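Local coordinates for hypothetical nigD-like protein (Bacteroides caccae, PDB 3QWN) that is of unproven function but, as a NigD-like protein, probably serves as a bacterial immunity protein or antitoxin, at residues T80-P85 / S165-K170; K119-K124 / G153-Y158; V143-Y148 / I181-K186. One frame throughout, in Å; residues are numbered along the deposited sequence.

From the N terminus, the chain passes strand 68-77 and reaches residues 80-85, which meet 165-170 in contact 1, closing a loop of about 80 residues. Nested inside it, contact 2 closes a loop of about 30 residues where the end of strand 111-120 meets the turn leading into strand 158-167, its neighbour in the three-stranded antiparallel sheet. Strand 142-150 starts within the first loop, but its partner 181-190 comes after it, so contact 3, closing a loop of about 30 residues, crosses both others. Contacts 1 and 3 touch, Leu168 CD2 packing 3.6 Å from Met145 CE, and so join the two sheets of the C-terminal beta sandwich; contact 2 lies apart, its centre about 26 Å from each of theirs.

Contact 1: T80-P85 / S165-K170; sequences TPTPKP and SVPLDK
In the NigD-like C-terminal beta sandwich, the proline-rich run 80-83 lies along the end of strand 158-167 and spans from one sheet toward the other, since Lys84 bonds through its backbone to Ile130 and Glu132 of strand 127-133. Backbone contact is sparse, with Thr80 CA sending a CA-H...O contact to Ser165 O at 3.3 Å. The Thr82 side chain crosses the Pro167 ring at about a right angle, Thr82 OG1 meeting Pro167 CG. Val166 carries the buried middle. Its CB sits 4.2 Å from Pro81 O; CG1, anti to the backbone N (chi1 -173°), lies 3.5 Å from Pro81 O and 3.7 Å from Pro83 CG, while CG2, anti to the carbonyl carbon, faces Pro81 CG at 4.2 Å. The two methyls thus meet two different proline rings, with Ile130 of strand 127-133 touching Val166 and both prolines. Pro167 CD also approaches this carbonyl, 3.3 Å from Pro81 O. At the exposed end, Lys170 leaves its backbone through the crowded first-torsion position, chi1 70°, and bends at chi3. Its ammonium forms a salt bridge with Glu132; the bond from Lys170 NZ to Pro83 O, at 3.4 Å, is weak.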
loop_
_atom_site.group_PDB
_atom_site.type_symbol
_atom_site.label_atom_id
_atom_site.label_comp_id
_atom_site.label_asym_id
_atom_site.label_seq_id
_atom_site.Cartn_x
_atom_site.Cartn_y
_atom_site.Cartn_z
ATOM N N THR A 80 -2.419 -0.110 -5.137
ATOM C CA THR A 80 -3.570 0.227 -4.281
ATOM C C THR A 80 -4.639 -0.851 -4.503
ATOM O O THR A 80 -5.584 -0.618 -5.260
ATOM C CB THR A 80 -4.109 1.660 -4.498
ATOM O OG1 THR A 80 -4.288 1.891 -5.894
ATOM C CG2 THR A 80 -3.219 2.736 -3.869
ATOM N N PRO A 81 -4.473 -2.072 -3.936
ATOM C CA PRO A 81 -5.469 -3.118 -4.203
ATOM C C PRO A 81 -6.720 -2.945 -3.343
ATOM O O PRO A 81 -6.653 -2.808 -2.108
ATOM C CB PRO A 81 -4.726 -4.419 -3.884
ATOM C CG PRO A 81 -3.686 -4.040 -2.864
ATOM C CD PRO A 81 -3.407 -2.551 -3.022
ATOM N N THR A 82 -7.884 -2.950 -4.016
ATOM C CA THR A 82 -9.151 -2.856 -3.305
ATOM C C THR A 82 -9.483 -4.271 -2.803
ATOM O O THR A 82 -9.485 -5.205 -3.622
ATOM C CB THR A 82 -10.257 -2.230 -4.180
ATOM O OG1 THR A 82 -9.858 -0.912 -4.564
ATOM C CG2 THR A 82 -11.601 -2.144 -3.442
ATOM N N PRO A 83 -9.724 -4.458 -1.475
ATOM C CA PRO A 83 -10.090 -5.800 -0.985
ATOM C C PRO A 83 -11.354 -6.316 -1.688
ATOM O O PRO A 83 -12.355 -5.600 -1.792
ATOM C CB PRO A 83 -10.325 -5.579 0.523
ATOM C CG PRO A 83 -9.612 -4.321 0.839
ATOM C CD PRO A 83 -9.748 -3.468 -0.377
ATOM N N LYS A 84 -11.274 -7.538 -2.217
ATOM C CA LYS A 84 -12.364 -8.157 -2.950
ATOM C C LYS A 84 -12.562 -9.608 -2.490
ATOM O O LYS A 84 -11.570 -10.273 -2.180
ATOM C CB LYS A 84 -12.106 -8.085 -4.468
ATOM C CG LYS A 84 -12.378 -6.721 -5.089
ATOM C CD LYS A 84 -11.584 -6.565 -6.385
ATOM C CE LYS A 84 -11.540 -5.133 -6.896
ATOM N NZ LYS A 84 -10.558 -4.958 -8.013
ATOM N N PRO A 85 -13.828 -10.121 -2.438
ATOM C CA PRO A 85 -14.039 -11.520 -2.006
ATOM C C PRO A 85 -13.444 -12.521 -2.991
ATOM O O PRO A 85 -13.241 -12.174 -4.149
ATOM C CB PRO A 85 -15.565 -11.641 -1.936
ATOM C CG PRO A 85 -16.072 -10.601 -2.885
ATOM C CD PRO A 85 -15.115 -9.464 -2.768
ATOM N N SER A 165 -0.682 -0.005 -0.581
ATOM C CA SER A 165 -1.509 0.864 0.249
ATOM C C SER A 165 -2.916 0.388 0.028
ATOM O O SER A 165 -3.479 0.633 -1.041
ATOM C CB SER A 165 -1.330 2.334 -0.120
ATOM O OG SER A 165 -0.424 3.005 0.738
ATOM N N VAL A 166 -3.421 -0.441 0.947
ATOM C CA VAL A 166 -4.755 -1.018 0.844
ATOM C C VAL A 166 -5.796 0.022 1.316
ATOM O O VAL A 166 -5.818 0.325 2.518
ATOM C CB VAL A 166 -4.894 -2.353 1.639
ATOM C CG1 VAL A 166 -6.243 -2.998 1.369
ATOM C CG2 VAL A 166 -3.764 -3.321 1.316
ATOM N N PRO A 167 -6.685 0.542 0.415
ATOM C CA PRO A 167 -7.723 1.510 0.864
ATOM C C PRO A 167 -8.731 0.901 1.838
ATOM O O PRO A 167 -9.204 -0.206 1.609
ATOM C CB PRO A 167 -8.407 1.931 -0.443
ATOM C CG PRO A 167 -8.135 0.814 -1.394
ATOM C CD PRO A 167 -6.781 0.279 -1.038
ATOM N N LEU A 168 -9.061 1.622 2.920
ATOM C CA LEU A 168 -9.975 1.116 3.949
ATOM C C LEU A 168 -11.272 1.944 4.065
ATOM O O LEU A 168 -12.030 1.775 5.025
ATOM C CB LEU A 168 -9.258 1.061 5.321
ATOM C CG LEU A 168 -7.934 0.322 5.410
ATOM C CD1 LEU A 168 -7.268 0.588 6.757
ATOM C CD2 LEU A 168 -8.103 -1.157 5.145
ATOM N N ASP A 169 -11.552 2.784 3.061
ATOM C CA ASP A 169 -12.735 3.654 2.999
ATOM C C ASP A 169 -14.051 2.863 2.964
ATOM O O ASP A 169 -15.043 3.324 3.544
ATOM C CB ASP A 169 -12.639 4.595 1.787
ATOM C CG ASP A 169 -11.334 5.374 1.742
ATOM O OD1 ASP A 169 -11.037 6.104 2.719
ATOM O OD2 ASP A 169 -10.570 5.196 0.770
ATOM N N LYS A 170 -14.045 1.658 2.351
ATOM C CA LYS A 170 -15.219 0.789 2.222
ATOM C C LYS A 170 -15.732 0.237 3.568
ATOM O O LYS A 170 -16.832 -0.321 3.620
ATOM C CB LYS A 170 -14.944 -0.375 1.242
ATOM C CG LYS A 170 -13.968 -1.469 1.703
ATOM C CD LYS A 170 -13.926 -2.657 0.729
ATOM C CE LYS A 170 -15.152 -3.524 0.874
ATOM N NZ LYS A 170 -15.161 -4.644 -0.103
#

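Contact 2: K119-K124 / G153-Y158; sequences KVNGGK and GDEEYY
Strand 111-120 ends here in an antiparallel pairing with the start of strand 158-167, and the pairing opens with a classic beta bulge. Val120 and Tyr158 form a hydrogen-bonded pair: Val120 N donates to Tyr158 O at 2.8 Å, nearly straight, and Tyr158 N returns the bond to Val120 O in the carbonyl plane. Tyr157 also faces Val120, and its N reaches the same oxygen at 3.0 Å from above the carbonyl plane, so two successive amides grip one acceptor. Beyond the strand, the buried carboxylate of Asp154 holds the turn. With CG anti to the backbone N (chi1 -160°), it places OD2 3.1 Å from Asn121 N, which approaches from above the carboxylate plane, while OD1 accepts Gly122 N through its syn lone pair. His126 NE2 is a further partner of OD2, and a water links OD2 to Lys124 O. These donors would be expected to stabilise the charged form of the aspartate. Asn121 extends anti to its backbone N and lies alongside Glu155, with amide and carboxylate planes 71° apart; CB of Glu155, in turn, sits over the centre of the Tyr157 ring. Lys124 lays its CB against Asp154 CB, and beyond a bend at chi2 its CD passes near Asp154 CA. Lys119 CB rests on Glu156 CB; the Glu156 carboxylate leads away and bonds Tyr190 OH. A water bridges Asn121 OD1 and Tyr158 OH, and in its own amide plane Asn121 ND2 gives Glu155 OE1 a nearly straight bond of 2.9 Å, meeting it from above the carboxylate plane.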
loop_
_atom_site.group_PDB
_atom_site.type_symbol
_atom_site.label_atom_id
_atom_site.label_comp_id
_atom_site.label_asym_id
_atom_site.label_seq_id
_atom_site.Cartn_x
_atom_site.Cartn_y
_atom_site.Cartn_z
ATOM N N LYS A 119 11.605 -11.807 -4.159
ATOM C CA LYS A 119 12.730 -12.342 -4.897
ATOM C C LYS A 119 12.197 -12.429 -6.324
ATOM O O LYS A 119 11.197 -13.107 -6.583
ATOM C CB LYS A 119 13.269 -13.671 -4.304
ATOM C CG LYS A 119 14.237 -13.482 -3.124
ATOM C CD LYS A 119 15.715 -13.527 -3.549
ATOM C CE LYS A 119 16.675 -13.842 -2.419
ATOM N NZ LYS A 119 18.087 -13.866 -2.899
ATOM N N VAL A 120 12.774 -11.596 -7.210
ATOM C CA VAL A 120 12.358 -11.439 -8.606
ATOM C C VAL A 120 13.516 -11.741 -9.577
ATOM O O VAL A 120 14.627 -12.091 -9.168
ATOM C CB VAL A 120 11.821 -9.986 -8.849
ATOM C CG1 VAL A 120 10.691 -9.636 -7.889
ATOM C CG2 VAL A 120 12.955 -8.947 -8.772
ATOM N N ASN A 121 13.223 -11.626 -10.873
ATOM C CA ASN A 121 14.200 -11.679 -11.945
ATOM C C ASN A 121 13.847 -10.526 -12.895
ATOM O O ASN A 121 14.287 -9.404 -12.658
ATOM C CB ASN A 121 14.258 -13.033 -12.616
ATOM C CG ASN A 121 15.264 -13.100 -13.751
ATOM O OD1 ASN A 121 16.150 -12.237 -13.917
ATOM N ND2 ASN A 121 15.141 -14.123 -14.578
ATOM N N GLY A 122 12.971 -10.778 -13.858
ATOM C CA GLY A 122 12.527 -9.770 -14.815
ATOM C C GLY A 122 11.607 -10.297 -15.893
ATOM O O GLY A 122 11.494 -11.512 -16.104
ATOM N N GLY A 123 10.968 -9.353 -16.574
ATOM C CA GLY A 123 10.085 -9.610 -17.706
ATOM C C GLY A 123 8.706 -10.141 -17.379
ATOM O O GLY A 123 7.914 -10.382 -18.297
ATOM N N LYS A 124 8.427 -10.365 -16.081
ATOM C CA LYS A 124 7.149 -10.879 -15.578
ATOM C C LYS A 124 6.572 -9.905 -14.587
ATOM O O LYS A 124 7.306 -9.363 -13.743
ATOM C CB LYS A 124 7.313 -12.265 -14.951
ATOM C CG LYS A 124 7.230 -13.353 -16.003
ATOM C CD LYS A 124 8.576 -13.951 -16.303
ATOM C CE LYS A 124 8.454 -15.103 -17.257
ATOM N NZ LYS A 124 9.728 -15.853 -17.340
ATOM N N GLY A 153 5.436 -16.855 -12.794
ATOM C CA GLY A 153 6.581 -17.717 -13.060
ATOM C C GLY A 153 7.945 -17.062 -12.988
ATOM O O GLY A 153 8.946 -17.702 -13.326
ATOM N N ASP A 154 8.003 -15.794 -12.537
ATOM C CA ASP A 154 9.270 -15.067 -12.389
ATOM C C ASP A 154 10.187 -15.810 -11.418
ATOM O O ASP A 154 9.716 -16.272 -10.375
ATOM C CB ASP A 154 9.025 -13.624 -11.896
ATOM C CG ASP A 154 10.162 -12.670 -12.165
ATOM O OD1 ASP A 154 10.968 -12.947 -13.073
ATOM O OD2 ASP A 154 10.222 -11.622 -11.496
ATOM N N GLU A 155 11.476 -15.963 -11.784
ATOM C CA GLU A 155 12.472 -16.668 -10.965
ATOM C C GLU A 155 12.762 -15.868 -9.687
ATOM O O GLU A 155 12.598 -14.660 -9.672
ATOM C CB GLU A 155 13.765 -16.922 -11.767
ATOM C CG GLU A 155 13.599 -17.828 -12.982
ATOM C CD GLU A 155 13.057 -17.198 -14.257
ATOM O OE1 GLU A 155 12.905 -15.955 -14.305
ATOM O OE2 GLU A 155 12.781 -17.952 -15.218
ATOM N N GLU A 156 13.151 -16.545 -8.616
ATOM C CA GLU A 156 13.421 -15.914 -7.327
ATOM C C GLU A 156 14.920 -15.678 -7.191
ATOM O O GLU A 156 15.605 -16.404 -6.465
ATOM C CB GLU A 156 12.865 -16.800 -6.195
ATOM C CG GLU A 156 11.358 -16.925 -6.275
ATOM C CD GLU A 156 10.680 -17.824 -5.269
ATOM O OE1 GLU A 156 11.361 -18.698 -4.694
ATOM O OE2 GLU A 156 9.450 -17.681 -5.091
ATOM N N TYR A 157 15.430 -14.657 -7.917
ATOM C CA TYR A 157 16.861 -14.380 -7.973
ATOM C C TYR A 157 17.326 -13.180 -7.137
ATOM O O TYR A 157 18.356 -13.279 -6.464
ATOM C CB TYR A 157 17.300 -14.131 -9.432
ATOM C CG TYR A 157 17.263 -15.294 -10.393
ATOM C CD1 TYR A 157 17.074 -16.604 -9.943
ATOM C CD2 TYR A 157 17.454 -15.097 -11.757
ATOM C CE1 TYR A 157 17.101 -17.689 -10.830
ATOM C CE2 TYR A 157 17.468 -16.171 -12.656
ATOM C CZ TYR A 157 17.284 -17.463 -12.193
ATOM O OH TYR A 157 17.304 -18.483 -13.122
ATOM N N TYR A 158 16.658 -12.028 -7.277
ATOM C CA TYR A 158 17.103 -10.756 -6.663
ATOM C C TYR A 158 16.057 -10.144 -5.765
ATOM O O TYR A 158 14.878 -10.165 -6.086
ATOM C CB TYR A 158 17.476 -9.712 -7.761
ATOM C CG TYR A 158 18.186 -10.295 -8.962
ATOM C CD1 TYR A 158 19.456 -10.858 -8.847
ATOM C CD2 TYR A 158 17.590 -10.288 -10.218
ATOM C CE1 TYR A 158 20.107 -11.405 -9.948
ATOM C CE2 TYR A 158 18.230 -10.846 -11.324
ATOM C CZ TYR A 158 19.495 -11.388 -11.188
ATOM O OH TYR A 158 20.130 -11.953 -12.274
HETATM O O HOH W 1 9.358 -14.144 -8.418
HETATM O O HOH W 2 18.657 -11.910 -14.625
HETATM O O HOH W 3 10.006 -8.963 -13.126
#

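Contact 3: V143-Y148 / I181-K186; sequences VNMLLY and ITIKFK
Strands 143-148 and 181-186 run parallel, their axes 24° apart, and five hydrogen bonds lace them from Val143 N to Leu147 N. The lacing alternates in the usual parallel fashion: Val143 O takes Lys184 N at 2.9 Å, nearly along the C=O axis, and Lys184 O takes Met145 N. The tight side carries Val143, Met145, Ile183 and Phe185. Selenomethionine Met145, extended beyond CG, crosses Ile183 obliquely, its SE 3.7 Å from Ile183 CG2 and its CE almost as near. Phe185 has CG anti to the backbone N (chi1 176°), which carries the far part of the ring along to Leu147, CZ touching Leu147 CB at 3.7 Å. Leu112 and Met114 of strand 111-120 cover this face from the opposing sheet. The other face, with Asn144, Leu146, Lys184 and Lys186, is looser and partly exposed. Asn144 lies beside Lys184, OD1 3.7 Å from Lys184 CB, but its amide nitrogen is bonded to Glu136. Both lysines stretch away from the partner strand, and Leu146 CD1 rests 3.6 Å from Lys186 O. An apolar face packed on strand 111-120 of the other sheet, and a more polar one facing away from it, fit the beta sandwich of the NigD-like C-terminal domain.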
loop_
_atom_site.group_PDB
_atom_site.type_symbol
_atom_site.label_atom_id
_atom_site.label_comp_id
_atom_site.label_asym_id
_atom_site.label_seq_id
_atom_site.Cartn_x
_atom_site.Cartn_y
_atom_site.Cartn_z
ATOM N N VAL A 143 -12.165 -7.796 9.759
ATOM C CA VAL A 143 -11.955 -7.849 8.315
ATOM C C VAL A 143 -10.752 -8.770 8.081
ATOM O O VAL A 143 -9.629 -8.435 8.485
ATOM C CB VAL A 143 -11.736 -6.450 7.676
ATOM C CG1 VAL A 143 -11.430 -6.569 6.190
ATOM C CG2 VAL A 143 -12.927 -5.531 7.917
ATOM N N ASN A 144 -10.993 -9.934 7.466
ATOM C CA ASN A 144 -9.917 -10.868 7.160
ATOM C C ASN A 144 -9.373 -10.571 5.780
ATOM O O ASN A 144 -10.135 -10.463 4.821
ATOM C CB ASN A 144 -10.375 -12.308 7.283
ATOM C CG ASN A 144 -10.594 -12.721 8.710
ATOM O OD1 ASN A 144 -9.664 -12.809 9.500
ATOM N ND2 ASN A 144 -11.841 -12.963 9.079
HETATM N N MSE A 145 -8.046 -10.372 5.693
HETATM C CA MSE A 145 -7.354 -10.061 4.446
HETATM C C MSE A 145 -6.262 -11.062 4.172
HETATM O O MSE A 145 -5.469 -11.373 5.051
HETATM C CB MSE A 145 -6.761 -8.658 4.487
HETATM C CG MSE A 145 -7.790 -7.563 4.564
HETATM SE SE MSE A 145 -6.944 -5.860 4.294
HETATM C CE MSE A 145 -8.486 -4.726 4.656
ATOM N N LEU A 146 -6.238 -11.591 2.964
ATOM C CA LEU A 146 -5.206 -12.520 2.527
ATOM C C LEU A 146 -4.532 -11.915 1.327
ATOM O O LEU A 146 -5.218 -11.503 0.393
ATOM C CB LEU A 146 -5.771 -13.915 2.201
ATOM C CG LEU A 146 -4.813 -14.946 1.557
ATOM C CD1 LEU A 146 -3.583 -15.257 2.470
ATOM C CD2 LEU A 146 -5.565 -16.226 1.234
ATOM N N LEU A 147 -3.189 -11.833 1.363
ATOM C CA LEU A 147 -2.452 -11.293 0.245
ATOM C C LEU A 147 -2.510 -12.247 -0.957
ATOM O O LEU A 147 -2.228 -13.447 -0.831
ATOM C CB LEU A 147 -0.980 -10.991 0.607
ATOM C CG LEU A 147 -0.152 -10.336 -0.502
ATOM C CD1 LEU A 147 -0.533 -8.886 -0.704
ATOM C CD2 LEU A 147 1.304 -10.490 -0.252
ATOM N N TYR A 148 -2.881 -11.683 -2.109
ATOM C CA TYR A 148 -2.829 -12.333 -3.393
ATOM C C TYR A 148 -1.528 -11.865 -4.054
ATOM O O TYR A 148 -1.276 -10.652 -4.134
ATOM C CB TYR A 148 -4.065 -11.978 -4.238
ATOM C CG TYR A 148 -3.988 -12.425 -5.684
ATOM C CD1 TYR A 148 -3.252 -11.701 -6.622
ATOM C CD2 TYR A 148 -4.710 -13.526 -6.134
ATOM C CE1 TYR A 148 -3.160 -12.118 -7.948
ATOM C CE2 TYR A 148 -4.667 -13.921 -7.471
ATOM C CZ TYR A 148 -3.885 -13.216 -8.373
ATOM O OH TYR A 148 -3.827 -13.589 -9.694
ATOM N N ILE A 181 -13.005 -1.415 13.901
ATOM C CA ILE A 181 -12.735 -2.465 12.913
ATOM C C ILE A 181 -11.368 -3.099 13.224
ATOM O O ILE A 181 -10.445 -2.395 13.627
ATOM C CB ILE A 181 -12.837 -1.863 11.472
ATOM C CG1 ILE A 181 -14.318 -1.731 11.078
ATOM C CG2 ILE A 181 -12.092 -2.680 10.408
ATOM C CD1 ILE A 181 -14.655 -0.500 10.406
ATOM N N THR A 182 -11.262 -4.430 13.075
ATOM C CA THR A 182 -10.019 -5.163 13.305
ATOM C C THR A 182 -9.582 -5.819 11.995
ATOM O O THR A 182 -10.266 -6.707 11.491
ATOM C CB THR A 182 -10.171 -6.184 14.454
ATOM O OG1 THR A 182 -10.603 -5.510 15.634
ATOM C CG2 THR A 182 -8.867 -6.924 14.751
ATOM N N ILE A 183 -8.467 -5.365 11.432
ATOM C CA ILE A 183 -7.965 -5.958 10.194
ATOM C C ILE A 183 -6.979 -7.051 10.575
ATOM O O ILE A 183 -6.014 -6.782 11.291
ATOM C CB ILE A 183 -7.352 -4.914 9.217
ATOM C CG1 ILE A 183 -8.423 -3.866 8.796
ATOM C CG2 ILE A 183 -6.695 -5.596 7.991
ATOM C CD1 ILE A 183 -7.900 -2.507 8.741
ATOM N N LYS A 184 -7.238 -8.279 10.112
ATOM C CA LYS A 184 -6.375 -9.433 10.333
ATOM C C LYS A 184 -5.794 -9.840 8.974
ATOM O O LYS A 184 -6.505 -10.370 8.119
ATOM C CB LYS A 184 -7.137 -10.563 11.018
ATOM C CG LYS A 184 -7.517 -10.223 12.447
ATOM C CD LYS A 184 -8.127 -11.407 13.139
ATOM C CE LYS A 184 -8.635 -11.055 14.515
ATOM N NZ LYS A 184 -9.051 -12.267 15.245
ATOM N N PHE A 185 -4.518 -9.520 8.763
ATOM C CA PHE A 185 -3.815 -9.742 7.508
ATOM C C PHE A 185 -2.970 -11.021 7.527
ATOM O O PHE A 185 -2.139 -11.213 8.411
ATOM C CB PHE A 185 -2.934 -8.516 7.166
ATOM C CG PHE A 185 -2.089 -8.665 5.925
ATOM C CD1 PHE A 185 -2.657 -8.554 4.657
ATOM C CD2 PHE A 185 -0.723 -8.917 6.020
ATOM C CE1 PHE A 185 -1.871 -8.700 3.515
ATOM C CE2 PHE A 185 0.066 -9.050 4.869
ATOM C CZ PHE A 185 -0.517 -8.940 3.625
ATOM N N LYS A 186 -3.188 -11.881 6.516
ATOM C CA LYS A 186 -2.462 -13.126 6.273
ATOM C C LYS A 186 -1.722 -13.044 4.944
ATOM O O LYS A 186 -2.139 -12.313 4.039
ATOM C CB LYS A 186 -3.412 -14.325 6.269
ATOM C CG LYS A 186 -3.756 -14.853 7.655
ATOM C CD LYS A 186 -4.723 -16.030 7.584
ATOM C CE LYS A 186 -5.409 -16.292 8.901
ATOM N NZ LYS A 186 -6.177 -17.568 8.885
#